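Local coordinates for protein F420-reducing hydrogenase, subunit beta (Methanothermobacter marburgensis, PDB 4OMF) that probably forms the flavin-carrying subunit of a hydrogenase that uses hydrogen to reduce coenzyme F420, passing electrons from an iron-sulfur cluster to FAD, at residues Met60-Ser64 against Ser65-Lys69; Val82-Leu85 against Lys86-Val89; Thr99-Ile102 against Pro103-Met107; Gly226-Ile229 against Phe230-Val234. One frame throughout, in Å; residues are numbered along the deposited sequence.

Interaction 1: residues Met60-Ser64 against Ser65-Lys69; sequences MVAMS and SDELK
Ser64 and Glu67 form a capping box where strand 56-62 turns into helix 65-70. Ser64 is the N-cap. The segment axes of 60-62 and 65-69 run at 136° to each other, so the chain folds back over a tight corner. Ser65 opens the first turn. Asp66 follows and rests its CB near Ser64 OG.

Glu67 carries the contact. Its backbone N donates to Ser64 OG at 3.2 Å. Its side chain reaches back over Ala62, the two CB atoms 3.6 Å apart. CG stands anti to the carbonyl carbon (chi1 -75°) and the chain beyond it is extended, which brings the carboxylate to the strand end. There Glu67 OE1 takes a short, nearly straight bond from Met63 N (2.6 Å, 176°), which meets the oxygen nearly end-on; Ser64 N adds a weak one. A water lies 2.7 Å from Val61 O and 3.1 Å from Glu67 OE2, and so joins strand and helix. A glutamine in place of Glu67 would probably weaken this grip, since the charge facing the Met63 and Ser64 N-H groups would be gone.

Leu68 N donates to Ser64 O at 3.1 Å. The Leu68 side chain turns inward to Leu33 and Leu37 of helix 28-39, and its CD2 lies 3.7 Å from Ala62 CB.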
loop_
_atom_site.group_PDB
_atom_site.type_symbol
_atom_site.label_atom_id
_atom_site.label_comp_id
_atom_site.label_asym_id
_atom_site.label_seq_id
_atom_site.Cartn_x
_atom_site.Cartn_y
_atom_site.Cartn_z
ATOM N N MET C 60 11.553 -18.709 16.987
ATOM C CA MET C 60 10.976 -20.020 16.713
ATOM C C MET C 60 10.286 -20.533 17.979
ATOM O O MET C 60 10.608 -20.099 19.093
ATOM C CB MET C 60 12.055 -20.995 16.235
ATOM C CG MET C 60 13.122 -21.325 17.288
ATOM S SD MET C 60 12.660 -22.692 18.377
ATOM C CE MET C 60 12.380 -24.008 17.194
ATOM N N VAL C 61 9.336 -21.448 17.808
ATOM C CA VAL C 61 8.593 -21.987 18.952
ATOM C C VAL C 61 9.224 -23.306 19.368
ATOM O O VAL C 61 9.167 -24.274 18.623
ATOM C CB VAL C 61 7.092 -22.216 18.607
ATOM C CG1 VAL C 61 6.329 -22.777 19.799
ATOM C CG2 VAL C 61 6.452 -20.925 18.102
ATOM N N ALA C 62 9.858 -23.339 20.533
ATOM C CA ALA C 62 10.525 -24.553 20.989
ATOM C C ALA C 62 9.561 -25.350 21.829
ATOM O O ALA C 62 8.926 -24.789 22.721
ATOM C CB ALA C 62 11.806 -24.215 21.806
ATOM N N MET C 63 9.465 -26.650 21.578
ATOM C CA MET C 63 8.543 -27.497 22.326
ATOM C C MET C 63 9.257 -28.713 22.927
ATOM O O MET C 63 8.614 -29.663 23.384
ATOM C CB MET C 63 7.381 -27.923 21.426
ATOM C CG MET C 63 6.499 -26.742 21.099
ATOM S SD MET C 63 4.982 -27.082 20.201
ATOM C CE MET C 63 4.044 -28.159 21.313
ATOM N N SER C 64 10.591 -28.667 22.930
ATOM C CA SER C 64 11.414 -29.682 23.591
ATOM C C SER C 64 12.657 -29.040 24.219
ATOM O O SER C 64 13.035 -27.922 23.858
ATOM C CB SER C 64 11.838 -30.776 22.603
ATOM O OG SER C 64 12.772 -30.262 21.663
ATOM N N SER C 65 13.278 -29.748 25.159
ATOM C CA SER C 65 14.525 -29.283 25.773
ATOM C C SER C 65 15.630 -29.147 24.747
ATOM O O SER C 65 16.435 -28.216 24.819
ATOM C CB SER C 65 14.968 -30.242 26.874
ATOM O OG SER C 65 14.959 -31.569 26.384
ATOM N N ASP C 66 15.686 -30.094 23.805
ATOM C CA ASP C 66 16.662 -30.020 22.715
ATOM C C ASP C 66 16.542 -28.708 21.937
ATOM O O ASP C 66 17.552 -28.084 21.613
ATOM C CB ASP C 66 16.504 -31.200 21.753
ATOM C CG ASP C 66 17.188 -32.466 22.251
ATOM O OD1 ASP C 66 17.862 -32.426 23.308
ATOM O OD2 ASP C 66 17.059 -33.502 21.565
ATOM N N GLU C 67 15.312 -28.284 21.641
ATOM C CA GLU C 67 15.117 -27.059 20.882
ATOM C C GLU C 67 15.473 -25.823 21.707
ATOM O O GLU C 67 15.988 -24.824 21.170
ATOM C CB GLU C 67 13.675 -26.956 20.375
ATOM C CG GLU C 67 13.379 -27.871 19.212
ATOM C CD GLU C 67 11.890 -27.910 18.858
ATOM O OE1 GLU C 67 11.050 -27.752 19.771
ATOM O OE2 GLU C 67 11.569 -28.111 17.668
ATOM N N LEU C 68 15.201 -25.887 23.008
ATOM C CA LEU C 68 15.592 -24.793 23.910
ATOM C C LEU C 68 17.109 -24.682 23.941
ATOM O O LEU C 68 17.673 -23.588 23.879
ATOM C CB LEU C 68 15.056 -25.033 25.317
ATOM C CG LEU C 68 13.543 -24.888 25.460
ATOM C CD1 LEU C 68 13.061 -25.331 26.865
ATOM C CD2 LEU C 68 13.137 -23.458 25.168
ATOM N N LYS C 69 17.759 -25.825 24.079
ATOM C CA LYS C 69 19.216 -25.868 24.125
ATOM C C LYS C 69 19.824 -25.355 22.817
ATOM O O LYS C 69 20.851 -24.680 22.825
ATOM C CB LYS C 69 19.696 -27.289 24.399
ATOM C CG LYS C 69 19.518 -27.706 25.841
ATOM C CD LYS C 69 20.029 -29.109 26.067
ATOM C CE LYS C 69 19.602 -29.637 27.426
ATOM N NZ LYS C 69 19.881 -31.103 27.539
HETATM O O HOH W 1 8.732 -26.851 17.844
#

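Interaction 2: residues Val82-Leu85 against Lys86-Val89; sequences VMML and KKAV
Met84 lays its thioether end alongside the root of Lys87. The methyl CE is 4.1 Å from Lys87 CB, a loose van der Waals contact. The two side chains lie side by side and point the same way. Met84 is bent at both chi2 (-67°) and chi3 (-57°), and this hooked shape brings CE round toward the helix. Lys87 leads its amino group away from the contact, to an acidic side chain of another protein chain, with which it forms a salt bridge.

The backbone makes a short, weakly bonded helical turn here. Its i to i+4 bond runs from Ala88 N to Met84 O, at 3.1 Å. Ala88 CB lies 3.5 Å from both Met84 O and Leu85 O. Both methyls of Val89 approach Leu85 O as well, CG1 and CG2 each at 3.9 Å. A water links Met83 O to Lys87 N. It accepts from Lys87 N at 2.9 Å, and its distance to Met83 O is short, 2.5 Å.

Lys86 leaves on another side of the turn. Its amino group also pairs with an acidic side chain of another protein chain, so both lysines belong to the subunit interface.

Inside the chain, helix 85-89 lies against the large mixed sheet. Met84 and Ala88 pack on Val61 of strand 56-62. Leu85 rests on Leu97 and Thr99 of strand 97-101 and on Ile109 of helix 103-114.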
loop_
_atom_site.group_PDB
_atom_site.type_symbol
_atom_site.label_atom_id
_atom_site.label_comp_id
_atom_site.label_asym_id
_atom_site.label_seq_id
_atom_site.Cartn_x
_atom_site.Cartn_y
_atom_site.Cartn_z
ATOM N N VAL C 82 8.707 -11.353 19.703
ATOM C CA VAL C 82 7.282 -11.139 19.904
ATOM C C VAL C 82 6.486 -11.602 18.695
ATOM O O VAL C 82 5.341 -12.026 18.859
ATOM C CB VAL C 82 6.960 -9.649 20.199
ATOM C CG1 VAL C 82 5.480 -9.448 20.573
ATOM C CG2 VAL C 82 7.848 -9.152 21.328
ATOM N N MET C 83 7.071 -11.548 17.499
ATOM C CA MET C 83 6.326 -11.889 16.272
ATOM C C MET C 83 5.743 -13.312 16.262
ATOM O O MET C 83 4.795 -13.582 15.529
ATOM C CB MET C 83 7.216 -11.703 15.034
ATOM C CG MET C 83 8.230 -12.817 14.810
ATOM S SD MET C 83 9.415 -12.436 13.461
ATOM C CE MET C 83 8.205 -12.316 12.136
ATOM N N MET C 84 6.312 -14.234 17.042
ATOM C CA MET C 84 5.857 -15.627 16.978
ATOM C C MET C 84 4.871 -16.029 18.084
ATOM O O MET C 84 4.388 -17.150 18.088
ATOM C CB MET C 84 7.058 -16.582 17.032
ATOM C CG MET C 84 8.012 -16.438 15.855
ATOM S SD MET C 84 7.215 -16.978 14.336
ATOM C CE MET C 84 6.777 -18.652 14.818
ATOM N N LEU C 85 4.597 -15.123 19.018
ATOM C CA LEU C 85 3.713 -15.438 20.144
ATOM C C LEU C 85 2.314 -15.847 19.696
ATOM O O LEU C 85 1.728 -16.758 20.275
ATOM C CB LEU C 85 3.617 -14.250 21.111
ATOM C CG LEU C 85 4.910 -13.889 21.846
ATOM C CD1 LEU C 85 4.635 -12.691 22.749
ATOM C CD2 LEU C 85 5.474 -15.046 22.673
ATOM N N LYS C 86 1.758 -15.206 18.671
ATOM C CA LYS C 86 0.394 -15.620 18.314
ATOM C C LYS C 86 0.391 -16.941 17.539
ATOM O O LYS C 86 -0.470 -17.772 17.804
ATOM C CB LYS C 86 -0.385 -14.569 17.519
ATOM C CG LYS C 86 -1.910 -14.972 17.439
ATOM C CD LYS C 86 -2.664 -14.243 16.359
ATOM C CE LYS C 86 -2.783 -12.778 16.702
ATOM N NZ LYS C 86 -3.157 -11.986 15.492
ATOM N N LYS C 87 1.325 -17.150 16.613
ATOM C CA LYS C 87 1.429 -18.452 15.952
ATOM C C LYS C 87 1.505 -19.581 17.013
ATOM O O LYS C 87 0.937 -20.675 16.856
ATOM C CB LYS C 87 2.654 -18.506 15.037
ATOM C CG LYS C 87 2.754 -19.787 14.218
ATOM C CD LYS C 87 1.896 -19.713 12.956
ATOM C CE LYS C 87 1.805 -21.059 12.211
ATOM N NZ LYS C 87 3.120 -21.726 12.029
ATOM N N ALA C 88 2.220 -19.303 18.092
ATOM C CA ALA C 88 2.442 -20.309 19.121
ATOM C C ALA C 88 1.134 -20.760 19.758
ATOM O O ALA C 88 0.990 -21.929 20.091
ATOM C CB ALA C 88 3.415 -19.772 20.185
ATOM N N VAL C 89 0.151 -19.866 19.856
ATOM C CA VAL C 89 -1.110 -20.256 20.497
ATOM C C VAL C 89 -2.183 -20.624 19.459
ATOM O O VAL C 89 -3.294 -21.036 19.824
ATOM C CB VAL C 89 -1.633 -19.155 21.436
ATOM C CG1 VAL C 89 -0.616 -18.887 22.583
ATOM C CG2 VAL C 89 -1.955 -17.865 20.668
HETATM O O HOH W 2 2.539 -14.568 16.004
#

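Interaction 3: residues Thr99-Ile102 against Pro103-Met107; sequences TVAI and PCQTM. With SF4 (iron/sulfur cluster), chain N.
Ile102 and Cys104 meet beside an iron-sulfur cluster, with Ile102 CD1 3.8 Å from Cys104 SG. The thiolate of Cys104, through SG, binds FE1 of the cluster at 2.4 Å. Cys104 SG sits between its backbone N and carbonyl carbon (chi1 56°), which turns it out from the first helical turn to the metal. Two more groups line the cluster. Pro103 lays its ring atoms CB, CG and CD near the sulfide S3, CD closest of these at 3.5 Å. Ile102 CD1 comes to 3.7 Å from S2. Ile102 also touches the FAD, so it is in contact with both cofactors.

This is the strand-to-helix turn of a beta-alpha-beta unit made of strand 97-101, helix 103-114 and strand 126-132. Ile102 takes the N-cap position, and its carbonyl starts the helix. Thr106 N donates to Ile102 O nearly along the C=O axis at 3.0 Å. In one of two conformers of Thr106, OG1 also donates to Ile102 O, from above the carbonyl plane.

Next to Ile102, Gln105 crosses it obliquely. The amide carbon Gln105 CD packs on Ile102 CG1 at 3.7 Å. Gln105 OE1 is buried without a polar partner, but NE2 donates to Ser79 O, which fixes the amide. The methyl of Ala101 packs on the same side chain, Ala101 CB lying 3.8 Å from Gln105 CB.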
loop_
_atom_site.group_PDB
_atom_site.type_symbol
_atom_site.label_atom_id
_atom_site.label_comp_id
_atom_site.label_asym_id
_atom_site.label_seq_id
_atom_site.Cartn_x
_atom_site.Cartn_y
_atom_site.Cartn_z
ATOM N N THR C 99 8.400 -17.296 27.121
ATOM C CA THR C 99 9.238 -16.650 26.117
ATOM C C THR C 99 10.411 -15.968 26.785
ATOM O O THR C 99 10.408 -15.750 27.998
ATOM C CB THR C 99 8.448 -15.607 25.271
ATOM O OG1 THR C 99 9.261 -15.188 24.161
ATOM C CG2 THR C 99 8.061 -14.400 26.122
ATOM N N VAL C 100 11.419 -15.651 25.989
ATOM C CA VAL C 100 12.519 -14.829 26.456
ATOM C C VAL C 100 12.466 -13.532 25.659
ATOM O O VAL C 100 12.129 -13.549 24.461
ATOM C CB VAL C 100 13.881 -15.543 26.283
ATOM C CG1 VAL C 100 14.064 -16.007 24.850
ATOM C CG2 VAL C 100 15.050 -14.635 26.750
ATOM N N ALA C 101 12.757 -12.418 26.333
ATOM C CA ALA C 101 12.601 -11.097 25.721
ATOM C C ALA C 101 13.586 -10.088 26.309
ATOM O O ALA C 101 13.787 -10.060 27.504
ATOM C CB ALA C 101 11.159 -10.598 25.917
ATOM N N ILE C 102 14.186 -9.268 25.458
ATOM C CA ILE C 102 14.915 -8.083 25.911
ATOM C C ILE C 102 13.872 -7.029 26.364
ATOM O O ILE C 102 12.680 -7.218 26.147
ATOM C CB ILE C 102 15.849 -7.560 24.799
ATOM C CG1 ILE C 102 15.079 -7.315 23.492
ATOM C CG2 ILE C 102 17.000 -8.564 24.572
ATOM C CD1 ILE C 102 15.945 -6.667 22.383
ATOM N N PRO C 103 14.306 -5.953 27.040
ATOM C CA PRO C 103 13.288 -5.069 27.642
ATOM C C PRO C 103 12.251 -4.490 26.656
ATOM O O PRO C 103 11.072 -4.487 26.997
ATOM C CB PRO C 103 14.125 -3.960 28.280
ATOM C CG PRO C 103 15.400 -4.702 28.726
ATOM C CD PRO C 103 15.664 -5.672 27.562
ATOM N N CYS C 104 12.651 -4.044 25.468
ATOM C CA CYS C 104 11.661 -3.437 24.569
ATOM C C CYS C 104 10.645 -4.477 24.088
ATOM O O CYS C 104 9.479 -4.155 23.877
ATOM C CB CYS C 104 12.335 -2.761 23.371
ATOM S SG CYS C 104 13.406 -3.859 22.422
ATOM N N GLN C 105 11.078 -5.720 23.913
ATOM C CA GLN C 105 10.133 -6.777 23.560
ATOM C C GLN C 105 9.197 -7.055 24.717
ATOM O O GLN C 105 7.998 -7.267 24.505
ATOM C CB GLN C 105 10.861 -8.049 23.146
ATOM C CG GLN C 105 11.513 -7.919 21.762
ATOM C CD GLN C 105 12.469 -9.050 21.465
ATOM O OE1 GLN C 105 12.627 -9.984 22.266
ATOM N NE2 GLN C 105 13.157 -8.952 20.339
ATOM N N THR C 106 9.723 -7.044 25.941
ATOM C CA THR C 106 8.890 -7.216 27.117
ATOM C C THR C 106 7.803 -6.131 27.133
ATOM O O THR C 106 6.677 -6.381 27.517
ATOM C CB THR C 106 9.754 -7.179 28.395
ATOM O OG1 THR C 106 10.722 -8.237 28.331
ATOM C CG2 THR C 106 8.924 -7.364 29.642
ATOM N N MET C 107 8.152 -4.918 26.700
ATOM C CA MET C 107 7.175 -3.828 26.685
ATOM C C MET C 107 6.027 -4.050 25.695
ATOM O O MET C 107 4.864 -3.816 26.013
ATOM C CB MET C 107 7.871 -2.506 26.374
ATOM C CG MET C 107 8.837 -2.126 27.472
ATOM S SD MET C 107 9.785 -0.643 27.039
ATOM C CE MET C 107 11.299 -0.963 27.906
HETATM FE FE1 SF4 N . 15.478 -2.784 22.929
HETATM FE FE2 SF4 N . 16.238 -0.983 24.716
HETATM FE FE3 SF4 N . 17.511 -1.098 22.372
HETATM FE FE4 SF4 N . 17.871 -3.113 24.121
HETATM S S1 SF4 N . 18.517 -0.904 24.436
HETATM S S2 SF4 N . 17.397 -3.338 21.859
HETATM S S3 SF4 N . 15.868 -3.184 25.172
HETATM S S4 SF4 N . 15.319 -0.496 22.676
#

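Interaction 4: residues Gly226-Ile229 against Phe230-Val234; sequences GDSI and FKQAV
Lys231 curls back over Asp227, one helical turn earlier. Its CB sits 3.2 Å from Asp227 O, the same carbonyl that accepts the backbone bond from Lys231 N. CG stays close to that oxygen and comes 4.0 Å from Asp227 OD2. The chain bends at chi2 (-59°) and again at chi4 (-64°). These bends fold CE to 4.1 Å from Asp227 OD1 and bring the amino group back to the carboxylate. Lys231 NZ then donates to Asp227 OD1 at 2.8 Å in a salt bridge. It approaches on the syn side, 28° out of the carboxylate plane.

Each charged end has another partner. Lys231 NZ also pairs with Glu8, and Asp227 OD1 accepts from Thr221. An alanine in place of the aspartate would probably cost Lys231 one of its acidic partners and the Thr221 hydroxyl its acceptor.

On the face turned to strands 217-221 and 239-243, Phe230 packs on Val219 and meets the ring of Phe239. Val234 CG2 stands 3.8 Å above the plane of the Phe230 ring, offset toward its rim. The arrangement is an i to i+4 salt bridge on an amphipathic alpha helix, 224-235, packed against the large sheet.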
loop_
_atom_site.group_PDB
_atom_site.type_symbol
_atom_site.label_atom_id
_atom_site.label_comp_id
_atom_site.label_asym_id
_atom_site.label_seq_id
_atom_site.Cartn_x
_atom_site.Cartn_y
_atom_site.Cartn_z
ATOM N N GLY C 226 7.100 -15.305 38.475
ATOM C CA GLY C 226 8.539 -15.324 38.320
ATOM C C GLY C 226 9.272 -15.876 39.522
ATOM O O GLY C 226 10.130 -16.768 39.412
ATOM N N ASP C 227 8.940 -15.337 40.688
ATOM C CA ASP C 227 9.590 -15.750 41.907
ATOM C C ASP C 227 9.282 -17.216 42.208
ATOM O O ASP C 227 10.169 -17.984 42.569
ATOM C CB ASP C 227 9.151 -14.841 43.060
ATOM C CG ASP C 227 9.944 -15.077 44.328
ATOM O OD1 ASP C 227 11.155 -14.745 44.381
ATOM O OD2 ASP C 227 9.347 -15.573 45.292
ATOM N N SER C 228 8.027 -17.613 42.037
ATOM C CA SER C 228 7.630 -18.947 42.456
ATOM C C SER C 228 8.219 -19.999 41.527
ATOM O O SER C 228 8.673 -21.035 41.983
ATOM C CB SER C 228 6.107 -19.061 42.524
ATOM O OG SER C 228 5.599 -19.724 41.395
ATOM N N ILE C 229 8.231 -19.732 40.224
ATOM C CA ILE C 229 8.782 -20.696 39.273
ATOM C C ILE C 229 10.299 -20.833 39.440
ATOM O O ILE C 229 10.827 -21.939 39.422
ATOM C CB ILE C 229 8.448 -20.315 37.805
ATOM C CG1 ILE C 229 6.927 -20.361 37.564
ATOM C CG2 ILE C 229 9.151 -21.252 36.838
ATOM C CD1 ILE C 229 6.491 -19.920 36.174
ATOM N N PHE C 230 11.001 -19.716 39.607
ATOM C CA PHE C 230 12.441 -19.783 39.803
ATOM C C PHE C 230 12.789 -20.454 41.144
ATOM O O PHE C 230 13.692 -21.295 41.200
ATOM C CB PHE C 230 13.076 -18.393 39.701
ATOM C CG PHE C 230 14.579 -18.411 39.876
ATOM C CD1 PHE C 230 15.399 -18.922 38.878
ATOM C CD2 PHE C 230 15.167 -17.946 41.041
ATOM C CE1 PHE C 230 16.782 -18.955 39.034
ATOM C CE2 PHE C 230 16.544 -17.977 41.204
ATOM C CZ PHE C 230 17.352 -18.486 40.190
ATOM N N LYS C 231 12.070 -20.122 42.219
ATOM C CA LYS C 231 12.314 -20.769 43.505
ATOM C C LYS C 231 12.093 -22.282 43.420
ATOM O O LYS C 231 12.868 -23.062 43.996
ATOM C CB LYS C 231 11.423 -20.179 44.610
ATOM C CG LYS C 231 11.769 -18.757 45.062
ATOM C CD LYS C 231 13.191 -18.635 45.598
ATOM C CE LYS C 231 13.352 -17.403 46.511
ATOM N NZ LYS C 231 13.143 -16.099 45.793
ATOM N N GLN C 232 11.035 -22.688 42.717
ATOM C CA GLN C 232 10.755 -24.111 42.456
ATOM C C GLN C 232 11.932 -24.834 41.812
ATOM O O GLN C 232 12.258 -25.955 42.197
ATOM C CB GLN C 232 9.538 -24.278 41.540
ATOM C CG GLN C 232 8.212 -24.481 42.226
ATOM C CD GLN C 232 7.096 -24.702 41.220
ATOM O OE1 GLN C 232 6.210 -23.861 41.074
ATOM N NE2 GLN C 232 7.148 -25.828 40.499
ATOM N N ALA C 233 12.531 -24.205 40.797
ATOM C CA ALA C 233 13.637 -24.815 40.063
ATOM C C ALA C 233 14.866 -24.954 40.951
ATOM O O ALA C 233 15.572 -25.951 40.884
ATOM C CB ALA C 233 13.966 -24.004 38.813
ATOM N N VAL C 234 15.111 -23.949 41.787
ATOM C CA VAL C 234 16.219 -23.995 42.722
ATOM C C VAL C 234 16.019 -25.133 43.697
ATOM O O VAL C 234 16.925 -25.930 43.933
ATOM C CB VAL C 234 16.355 -22.689 43.514
ATOM C CG1 VAL C 234 17.455 -22.824 44.579
ATOM C CG2 VAL C 234 16.620 -21.518 42.567
#

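The four contacts come in series along the chain. Interactions 1 and 2 touch (Val61 CG2 to Ala88 CB, 3.9 Å), as do 2 and 3 (Val82 CG2 to Gln105 CB, 3.7 Å). The centres of 1 and 2 are about 14 Å apart, those of 2 and 3 about 13 Å. Interactions 1 and 3 start helices at the ends of strands 56-62 and 97-101 of one mixed sheet, and helix 85-89 packs against both strands. Interaction 4 stands apart, about 10 Å from interaction 3 by nearest atoms, on a helix leading to strand 239-243. Interaction 3 holds residues of the FAD and iron-sulfur pockets; the Leu68 side chain of interaction 1 is about 6 Å from the FAD.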